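Local coordinates for protein KLLA0B12012p (Kluyveromyces lactis, PDB 6Y3P) that is Pby1, a direct partner of the mRNA decapping enzyme Dcp2, and probably binds ATP and metal ions through this C-terminal ATP-grasp domain of the tubulin-tyrosine ligase family, at residues N66-I80 / L317-F329. Sequence-based numbering, arbitrary orientation.
Sequences NQLYHANSYIYRKAI and LNFRPLKNSLETF
The backbones of Ala71 and Ser325 form a single beta bridge, with Leu326 N donating to Ala71 O at 3.3 Å. In this ATP-grasp domain of the tubulin-tyrosine ligase family, the bridge brings 69-71, an outermost strand of the parallel sheet, against the lead-in to strand 326-335 of an antiparallel sheet. The Tyr74 ring lies between two side chains of 317-329: Ser325 CB makes a CH-pi contact over one face, 3.7 Å from the centroid, while Phe319 brings its edge to the opposite face, CZ 3.9 Å from Tyr74 CG, with planes at 54°. The Tyr74 hydroxyl hydrogen-bonds to Gly225 O. A leucine in place of Tyr74 would probably leave Gly225 O without this partner and the Phe319 edge without an aromatic face. Glu327, extended with CG anti to the backbone N (chi1 -168°), accepts from Tyr74 N through OE1 at 3.0 Å and 168° and makes a salt bridge from OE2 to Arg77 NH2 at 2.8 Å. Ser325 OG donates to Ser73 O at 3.0 Å. On the N-terminal side of the bridge, Asn324 CB sits over one face of the His70 imidazole, and Asn324 ND2 donates to Tyr69 O at 2.8 Å.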
ATOM      1  N   ASN A  66       7.591  -8.580  25.841  1.00 72.38           N
ATOM      2  CA  ASN A  66       7.532 -10.029  25.990  1.00 70.70           C
ATOM      3  C   ASN A  66       7.844 -10.714  24.686  1.00 72.70           C
ATOM      4  O   ASN A  66       7.153 -10.515  23.677  1.00 71.91           O
ATOM      5  CB  ASN A  66       6.197 -10.493  26.580  1.00 65.81           C
ATOM      6  CG  ASN A  66       6.176 -11.910  27.109  1.00 73.76           C
ATOM      7  OD1 ASN A  66       7.051 -12.737  26.836  1.00 67.84           O
ATOM      8  ND2 ASN A  66       5.155 -12.228  27.876  1.00 63.96           N
ATOM      9  N   GLN A  67       8.892 -11.534  24.711  1.00 68.66           N
ATOM     10  CA  GLN A  67       9.328 -12.257  23.530  1.00 67.65           C
ATOM     11  C   GLN A  67       8.500 -13.501  23.255  1.00 68.11           C
ATOM     12  O   GLN A  67       8.649 -14.112  22.198  1.00 66.33           O
ATOM     13  CB  GLN A  67      10.828 -12.549  23.594  1.00 69.97           C
ATOM     14  CG  GLN A  67      11.681 -11.304  23.312  1.00 84.78           C
ATOM     15  CD  GLN A  67      11.210 -10.503  22.111  1.00 96.67           C
ATOM     16  OE1 GLN A  67      10.444  -9.537  22.240  1.00 89.66           O
ATOM     17  NE2 GLN A  67      11.646 -10.893  20.918  1.00 87.79           N
ATOM     18  N   LEU A  68       7.588 -13.843  24.183  1.00 63.05           N
ATOM     19  CA  LEU A  68       6.699 -14.991  24.040  1.00 60.75           C
ATOM     20  C   LEU A  68       5.502 -14.635  23.196  1.00 60.71           C
ATOM     21  O   LEU A  68       4.951 -15.514  22.545  1.00 59.41           O
ATOM     22  CB  LEU A  68       6.239 -15.487  25.424  1.00 61.22           C
ATOM     23  CG  LEU A  68       7.273 -16.261  26.249  1.00 64.56           C
ATOM     24  CD1 LEU A  68       6.713 -16.654  27.615  1.00 64.94           C
ATOM     25  CD2 LEU A  68       7.742 -17.472  25.505  1.00 63.19           C
ATOM     26  N   TYR A  69       5.107 -13.346  23.208  1.00 55.43           N
ATOM     27  CA  TYR A  69       3.942 -12.801  22.505  1.00 53.39           C
ATOM     28  C   TYR A  69       4.268 -12.374  21.082  1.00 54.57           C
ATOM     29  O   TYR A  69       5.120 -11.522  20.859  1.00 52.84           O
ATOM     30  CB  TYR A  69       3.365 -11.624  23.303  1.00 54.09           C
ATOM     31  CG  TYR A  69       2.176 -10.931  22.661  1.00 54.81           C
ATOM     32  CD1 TYR A  69       0.901 -11.492  22.719  1.00 57.16           C
ATOM     33  CD2 TYR A  69       2.307  -9.667  22.095  1.00 53.82           C
ATOM     34  CE1 TYR A  69      -0.206 -10.826  22.195  1.00 58.03           C
ATOM     35  CE2 TYR A  69       1.208  -8.995  21.562  1.00 53.47           C
ATOM     36  CZ  TYR A  69      -0.049  -9.570  21.626  1.00 58.18           C
ATOM     37  OH  TYR A  69      -1.136  -8.888  21.148  1.00 54.56           O
ATOM     38  N   HIS A  70       3.575 -12.966  20.120  1.00 52.14           N
ATOM     39  CA  HIS A  70       3.713 -12.648  18.698  1.00 50.34           C
ATOM     40  C   HIS A  70       2.386 -12.160  18.228  1.00 53.80           C
ATOM     41  O   HIS A  70       1.354 -12.653  18.668  1.00 54.38           O
ATOM     42  CB  HIS A  70       4.190 -13.857  17.884  1.00 50.71           C
ATOM     43  CG  HIS A  70       5.483 -14.435  18.379  1.00 54.81           C
ATOM     44  ND1 HIS A  70       5.597 -14.983  19.651  1.00 57.18           N
ATOM     45  CD2 HIS A  70       6.668 -14.569  17.743  1.00 56.55           C
ATOM     46  CE1 HIS A  70       6.851 -15.394  19.758  1.00 56.80           C
ATOM     47  NE2 HIS A  70       7.530 -15.182  18.631  1.00 56.97           N
ATOM     48  N   ALA A  71       2.404 -11.124  17.425  1.00 51.12           N
ATOM     49  CA  ALA A  71       1.199 -10.494  16.907  1.00 50.09           C
ATOM     50  C   ALA A  71       1.298 -10.260  15.380  1.00 52.13           C
ATOM     51  O   ALA A  71       2.391 -10.264  14.813  1.00 49.52           O
ATOM     52  CB  ALA A  71       0.942  -9.184  17.651  1.00 50.26           C
ATOM     53  N   ASN A  72       0.149 -10.040  14.734  1.00 49.81           N
ATOM     54  CA  ASN A  72       0.060  -9.772  13.300  1.00 48.49           C
ATOM     55  C   ASN A  72       0.171  -8.257  12.998  1.00 52.95           C
ATOM     56  O   ASN A  72      -0.552  -7.719  12.167  1.00 52.28           O
ATOM     57  CB  ASN A  72      -1.212 -10.393  12.700  1.00 45.98           C
ATOM     58  CG  ASN A  72      -2.496  -9.762  13.168  1.00 48.47           C
ATOM     59  OD1 ASN A  72      -2.780  -9.699  14.357  1.00 48.40           O
ATOM     60  ND2 ASN A  72      -3.326  -9.322  12.234  1.00 43.07           N
ATOM     61  N   SER A  73       1.104  -7.575  13.668  1.00 50.41           N
ATOM     62  CA  SER A  73       1.379  -6.161  13.431  1.00 49.64           C
ATOM     63  C   SER A  73       2.745  -5.781  13.947  1.00 51.68           C
ATOM     64  O   SER A  73       3.219  -6.359  14.943  1.00 49.88           O
ATOM     65  CB  SER A  73       0.347  -5.258  14.110  1.00 52.98           C
ATOM     66  OG  SER A  73       0.463  -3.928  13.629  1.00 59.62           O
ATOM     67  N   TYR A  74       3.340  -4.747  13.304  1.00 46.67           N
ATOM     68  CA  TYR A  74       4.586  -4.133  13.748  1.00 46.96           C
ATOM     69  C   TYR A  74       4.211  -2.898  14.552  1.00 55.44           C
ATOM     70  O   TYR A  74       3.050  -2.479  14.523  1.00 55.65           O
ATOM     71  CB  TYR A  74       5.518  -3.790  12.576  1.00 45.73           C
ATOM     72  CG  TYR A  74       6.190  -4.996  11.967  1.00 44.05           C
ATOM     73  CD1 TYR A  74       5.573  -5.724  10.958  1.00 44.15           C
ATOM     74  CD2 TYR A  74       7.472  -5.375  12.356  1.00 45.70           C
ATOM     75  CE1 TYR A  74       6.184  -6.838  10.393  1.00 43.80           C
ATOM     76  CE2 TYR A  74       8.103  -6.479  11.787  1.00 45.74           C
ATOM     77  CZ  TYR A  74       7.459  -7.201  10.794  1.00 49.72           C
ATOM     78  OH  TYR A  74       8.073  -8.284  10.217  1.00 47.92           O
ATOM     79  N   ILE A  75       5.171  -2.345  15.311  1.00 55.51           N
ATOM     80  CA  ILE A  75       4.934  -1.187  16.165  1.00 56.34           C
ATOM     81  C   ILE A  75       5.183   0.127  15.415  1.00 60.18           C
ATOM     82  O   ILE A  75       4.306   0.992  15.408  1.00 59.38           O
ATOM     83  CB  ILE A  75       5.734  -1.319  17.480  1.00 60.89           C
ATOM     84  CG1 ILE A  75       5.111  -2.423  18.362  1.00 62.31           C
ATOM     85  CG2 ILE A  75       5.775   0.010  18.249  1.00 62.98           C
ATOM     86  CD1 ILE A  75       5.886  -2.797  19.609  1.00 68.98           C
ATOM     87  N   TYR A  76       6.369   0.271  14.790  1.00 56.95           N
ATOM     88  CA  TYR A  76       6.779   1.481  14.077  1.00 56.66           C
ATOM     89  C   TYR A  76       6.653   1.286  12.581  1.00 59.81           C
ATOM     90  O   TYR A  76       7.553   0.737  11.952  1.00 60.32           O
ATOM     91  CB  TYR A  76       8.222   1.893  14.462  1.00 58.60           C
ATOM     92  CG  TYR A  76       8.408   2.226  15.926  1.00 61.36           C
ATOM     93  CD1 TYR A  76       7.923   3.418  16.459  1.00 63.84           C
ATOM     94  CD2 TYR A  76       9.032   1.335  16.790  1.00 62.11           C
ATOM     95  CE1 TYR A  76       8.053   3.714  17.811  1.00 65.58           C
ATOM     96  CE2 TYR A  76       9.194   1.630  18.137  1.00 64.15           C
ATOM     97  CZ  TYR A  76       8.710   2.828  18.645  1.00 71.61           C
ATOM     98  OH  TYR A  76       8.874   3.137  19.974  1.00 67.92           O
ATOM     99  N   ARG A  77       5.541   1.715  12.003  1.00 55.68           N
ATOM    100  CA  ARG A  77       5.370   1.539  10.580  1.00 55.04           C
ATOM    101  C   ARG A  77       4.809   2.799   9.874  1.00 59.89           C
ATOM    102  O   ARG A  77       4.491   2.742   8.691  1.00 60.69           O
ATOM    103  CB  ARG A  77       4.552   0.260  10.303  1.00 55.48           C
ATOM    104  CG  ARG A  77       3.079   0.325  10.604  1.00 60.36           C
ATOM    105  CD  ARG A  77       2.671  -0.388  11.878  1.00 58.65           C
ATOM    106  NE  ARG A  77       1.393   0.179  12.318  1.00 65.92           N
ATOM    107  CZ  ARG A  77       0.203  -0.357  12.075  1.00 82.17           C
ATOM    108  NH1 ARG A  77      -0.905   0.267  12.461  1.00 83.44           N
ATOM    109  NH2 ARG A  77       0.108  -1.528  11.461  1.00 63.02           N
ATOM    110  N   LYS A  78       4.755   3.935  10.587  1.00 56.62           N
ATOM    111  CA  LYS A  78       4.271   5.249  10.122  1.00 56.14           C
ATOM    112  C   LYS A  78       5.017   5.745   8.880  1.00 61.66           C
ATOM    113  O   LYS A  78       4.409   6.358   8.003  1.00 60.86           O
ATOM    114  CB  LYS A  78       4.363   6.270  11.276  1.00 57.74           C
ATOM    115  CG  LYS A  78       4.478   7.737  10.887  1.00 62.02           C
ATOM    116  CD  LYS A  78       4.066   8.630  12.028  1.00 65.82           C
ATOM    117  CE  LYS A  78       4.190  10.072  11.643  1.00 65.06           C
ATOM    118  NZ  LYS A  78       3.575  10.975  12.651  1.00 64.87           N
ATOM    119  N   ALA A  79       6.330   5.437   8.801  1.00 59.34           N
ATOM    120  CA  ALA A  79       7.234   5.770   7.694  1.00 57.83           C
ATOM    121  C   ALA A  79       6.797   5.136   6.356  1.00 61.32           C
ATOM    122  O   ALA A  79       7.271   5.577   5.313  1.00 62.11           O
ATOM    123  CB  ALA A  79       8.661   5.352   8.046  1.00 58.03           C
ATOM    124  N   ILE A  80       5.906   4.110   6.368  1.00 56.62           N
ATOM    125  CA  ILE A  80       5.427   3.500   5.120  1.00 55.73           C
ATOM    126  C   ILE A  80       3.895   3.556   5.002  1.00 58.05           C
ATOM    127  O   ILE A  80       3.404   3.745   3.900  1.00 57.13           O
ATOM    128  CB  ILE A  80       6.004   2.070   4.807  1.00 58.79           C
ATOM    129  CG1 ILE A  80       5.335   0.941   5.630  1.00 59.61           C
ATOM    130  CG2 ILE A  80       7.530   2.038   4.955  1.00 58.35           C
ATOM    131  CD1 ILE A  80       5.519  -0.447   5.072  1.00 60.29           C
ATOM    132  N   LEU A 317      12.739   9.215  10.470  1.00 85.06           N
ATOM    133  CA  LEU A 317      11.695   8.309  10.961  1.00 82.72           C
ATOM    134  C   LEU A 317      11.813   7.010  10.167  1.00 82.56           C
ATOM    135  O   LEU A 317      11.769   7.044   8.933  1.00 81.43           O
ATOM    136  CB  LEU A 317      10.308   8.940  10.713  1.00 82.24           C
ATOM    137  CG  LEU A 317       9.154   8.559  11.643  1.00 87.24           C
ATOM    138  CD1 LEU A 317       7.969   9.444  11.392  1.00 87.75           C
ATOM    139  CD2 LEU A 317       8.705   7.118  11.457  1.00 89.20           C
ATOM    140  N   ASN A 318      12.004   5.878  10.859  1.00 76.73           N
ATOM    141  CA  ASN A 318      12.167   4.601  10.171  1.00 74.55           C
ATOM    142  C   ASN A 318      11.247   3.482  10.666  1.00 74.85           C
ATOM    143  O   ASN A 318      10.638   3.575  11.732  1.00 75.69           O
ATOM    144  CB  ASN A 318      13.639   4.133  10.168  1.00 77.09           C
ATOM    145  CG  ASN A 318      14.394   4.123  11.469  1.00108.53           C
ATOM    146  OD1 ASN A 318      13.829   4.168  12.572  1.00111.53           O
ATOM    147  ND2 ASN A 318      15.714   4.026  11.350  1.00 95.78           N
ATOM    148  N   PHE A 319      11.128   2.434   9.829  1.00 66.76           N
ATOM    149  CA  PHE A 319      10.377   1.217  10.087  1.00 63.19           C
ATOM    150  C   PHE A 319      11.278   0.372  10.965  1.00 68.03           C
ATOM    151  O   PHE A 319      12.430   0.144  10.597  1.00 68.07           O
ATOM    152  CB  PHE A 319      10.070   0.505   8.762  1.00 62.37           C
ATOM    153  CG  PHE A 319       9.427  -0.852   8.883  1.00 61.68           C
ATOM    154  CD1 PHE A 319       8.087  -0.976   9.234  1.00 62.81           C
ATOM    155  CD2 PHE A 319      10.149  -2.007   8.621  1.00 61.38           C
ATOM    156  CE1 PHE A 319       7.494  -2.234   9.353  1.00 62.42           C
ATOM    157  CE2 PHE A 319       9.548  -3.263   8.715  1.00 63.20           C
ATOM    158  CZ  PHE A 319       8.228  -3.368   9.088  1.00 60.75           C
ATOM    159  N   ARG A 320      10.791  -0.018  12.163  1.00 64.56           N
ATOM    160  CA  ARG A 320      11.572  -0.814  13.110  1.00 64.02           C
ATOM    161  C   ARG A 320      11.019  -2.222  13.156  1.00 66.45           C
ATOM    162  O   ARG A 320      10.010  -2.472  13.828  1.00 67.28           O
ATOM    163  CB  ARG A 320      11.631  -0.179  14.514  1.00 63.88           C
ATOM    164  CG  ARG A 320      12.260   1.211  14.521  1.00 76.65           C
ATOM    165  CD  ARG A 320      12.596   1.714  15.911  1.00 86.63           C
ATOM    166  NE  ARG A 320      12.995   3.121  15.876  1.00106.23           N
ATOM    167  CZ  ARG A 320      14.241   3.550  15.681  1.00135.72           C
ATOM    168  NH1 ARG A 320      15.231   2.679  15.513  1.00128.56           N
ATOM    169  NH2 ARG A 320      14.506   4.847  15.651  1.00129.32           N
ATOM    170  N   PRO A 321      11.640  -3.152  12.395  1.00 60.45           N
ATOM    171  CA  PRO A 321      11.166  -4.538  12.420  1.00 59.24           C
ATOM    172  C   PRO A 321      11.431  -5.226  13.761  1.00 61.90           C
ATOM    173  O   PRO A 321      12.488  -5.066  14.363  1.00 61.16           O
ATOM    174  CB  PRO A 321      11.913  -5.201  11.254  1.00 60.49           C
ATOM    175  CG  PRO A 321      12.609  -4.078  10.521  1.00 64.62           C
ATOM    176  CD  PRO A 321      12.834  -3.024  11.537  1.00 61.09           C
ATOM    177  N   LEU A 322      10.415  -5.942  14.242  1.00 58.48           N
ATOM    178  CA  LEU A 322      10.424  -6.737  15.454  1.00 58.62           C
ATOM    179  C   LEU A 322      10.458  -8.195  15.048  1.00 59.65           C
ATOM    180  O   LEU A 322       9.711  -8.609  14.157  1.00 58.38           O
ATOM    181  CB  LEU A 322       9.135  -6.476  16.270  1.00 59.37           C
ATOM    182  CG  LEU A 322       9.110  -5.316  17.267  1.00 65.32           C
ATOM    183  CD1 LEU A 322      10.389  -5.244  18.080  1.00 66.09           C
ATOM    184  CD2 LEU A 322       8.792  -3.993  16.580  1.00 69.35           C
ATOM    185  N   LYS A 323      11.264  -8.977  15.754  1.00 55.70           N
ATOM    186  CA  LYS A 323      11.449 -10.419  15.574  1.00 55.49           C
ATOM    187  C   LYS A 323      10.130 -11.209  15.790  1.00 57.35           C
ATOM    188  O   LYS A 323       9.885 -12.221  15.138  1.00 57.69           O
ATOM    189  CB  LYS A 323      12.544 -10.897  16.563  1.00 59.38           C
ATOM    190  CG  LYS A 323      13.002 -12.342  16.390  1.00 88.79           C
ATOM    191  CD  LYS A 323      14.224 -12.485  15.500  1.00106.93           C
ATOM    192  CE  LYS A 323      14.209 -13.801  14.762  1.00120.71           C
ATOM    193  NZ  LYS A 323      14.891 -13.691  13.446  1.00131.79           N
ATOM    194  N   ASN A 324       9.299 -10.741  16.703  1.00 51.85           N
ATOM    195  CA  ASN A 324       8.061 -11.408  17.084  1.00 51.00           C
ATOM    196  C   ASN A 324       6.814 -10.828  16.385  1.00 50.82           C
ATOM    197  O   ASN A 324       5.685 -11.080  16.793  1.00 49.99           O
ATOM    198  CB  ASN A 324       7.926 -11.420  18.634  1.00 52.84           C
ATOM    199  CG  ASN A 324       8.045 -10.075  19.304  1.00 72.86           C
ATOM    200  OD1 ASN A 324       8.711  -9.137  18.832  1.00 70.41           O
ATOM    201  ND2 ASN A 324       7.426  -9.964  20.451  1.00 66.65           N
ATOM    202  N   SER A 325       7.018 -10.075  15.322  1.00 46.16           N
ATOM    203  CA  SER A 325       5.910  -9.514  14.555  1.00 44.22           C
ATOM    204  C   SER A 325       5.905 -10.067  13.154  1.00 45.91           C
ATOM    205  O   SER A 325       6.939 -10.491  12.655  1.00 44.77           O
ATOM    206  CB  SER A 325       6.031  -7.998  14.459  1.00 43.74           C
ATOM    207  OG  SER A 325       5.977  -7.385  15.729  1.00 54.83           O
ATOM    208  N   LEU A 326       4.733 -10.058  12.538  1.00 43.49           N
ATOM    209  CA  LEU A 326       4.503 -10.285  11.120  1.00 45.36           C
ATOM    210  C   LEU A 326       3.392  -9.330  10.735  1.00 51.69           C
ATOM    211  O   LEU A 326       2.644  -8.906  11.607  1.00 53.52           O
ATOM    212  CB  LEU A 326       4.218 -11.747  10.666  1.00 45.75           C
ATOM    213  CG  LEU A 326       2.938 -12.468  11.119  1.00 50.41           C
ATOM    214  CD1 LEU A 326       1.684 -11.949  10.383  1.00 49.24           C
ATOM    215  CD2 LEU A 326       3.072 -13.921  10.823  1.00 52.04           C
ATOM    216  N   GLU A 327       3.301  -8.954   9.479  1.00 47.53           N
ATOM    217  CA  GLU A 327       2.226  -8.072   9.064  1.00 46.60           C
ATOM    218  C   GLU A 327       1.994  -8.184   7.583  1.00 49.08           C
ATOM    219  O   GLU A 327       2.954  -8.164   6.824  1.00 47.70           O
ATOM    220  CB  GLU A 327       2.469  -6.598   9.476  1.00 47.18           C
ATOM    221  CG  GLU A 327       1.212  -5.748   9.308  1.00 53.12           C
ATOM    222  CD  GLU A 327       1.181  -4.355   9.902  1.00 59.16           C
ATOM    223  OE1 GLU A 327       2.077  -4.036  10.714  1.00 49.95           O
ATOM    224  OE2 GLU A 327       0.256  -3.581   9.555  1.00 51.35           O
ATOM    225  N   THR A 328       0.718  -8.247   7.163  1.00 45.95           N
ATOM    226  CA  THR A 328       0.452  -8.227   5.737  1.00 44.84           C
ATOM    227  C   THR A 328      -0.177  -6.865   5.431  1.00 49.60           C
ATOM    228  O   THR A 328      -1.123  -6.424   6.087  1.00 49.18           O
ATOM    229  CB  THR A 328      -0.224  -9.479   5.159  1.00 48.35           C
ATOM    230  OG1 THR A 328      -1.364  -9.129   4.383  1.00 53.81           O
ATOM    231  CG2 THR A 328      -0.534 -10.532   6.172  1.00 42.22           C
ATOM    232  N   PHE A 329       0.435  -6.169   4.485  1.00 45.08           N
ATOM    233  CA  PHE A 329       0.030  -4.844   4.062  1.00 44.65           C
ATOM    234  C   PHE A 329      -0.569  -4.938   2.659  1.00 49.20           C
ATOM    235  O   PHE A 329      -0.232  -5.851   1.899  1.00 47.41           O
ATOM    236  CB  PHE A 329       1.254  -3.910   3.991  1.00 45.62           C
ATOM    237  CG  PHE A 329       2.080  -3.779   5.247  1.00 46.20           C
ATOM    238  CD1 PHE A 329       3.151  -4.634   5.487  1.00 47.59           C
ATOM    239  CD2 PHE A 329       1.842  -2.746   6.150  1.00 47.79           C
ATOM    240  CE1 PHE A 329       3.951  -4.480   6.631  1.00 48.77           C
ATOM    241  CE2 PHE A 329       2.645  -2.587   7.291  1.00 49.92           C
ATOM    242  CZ  PHE A 329       3.686  -3.462   7.527  1.00 47.62           C
TER
HETATM  243  O   HOH W   1      -1.360  -8.308   9.645  1.00 45.48           O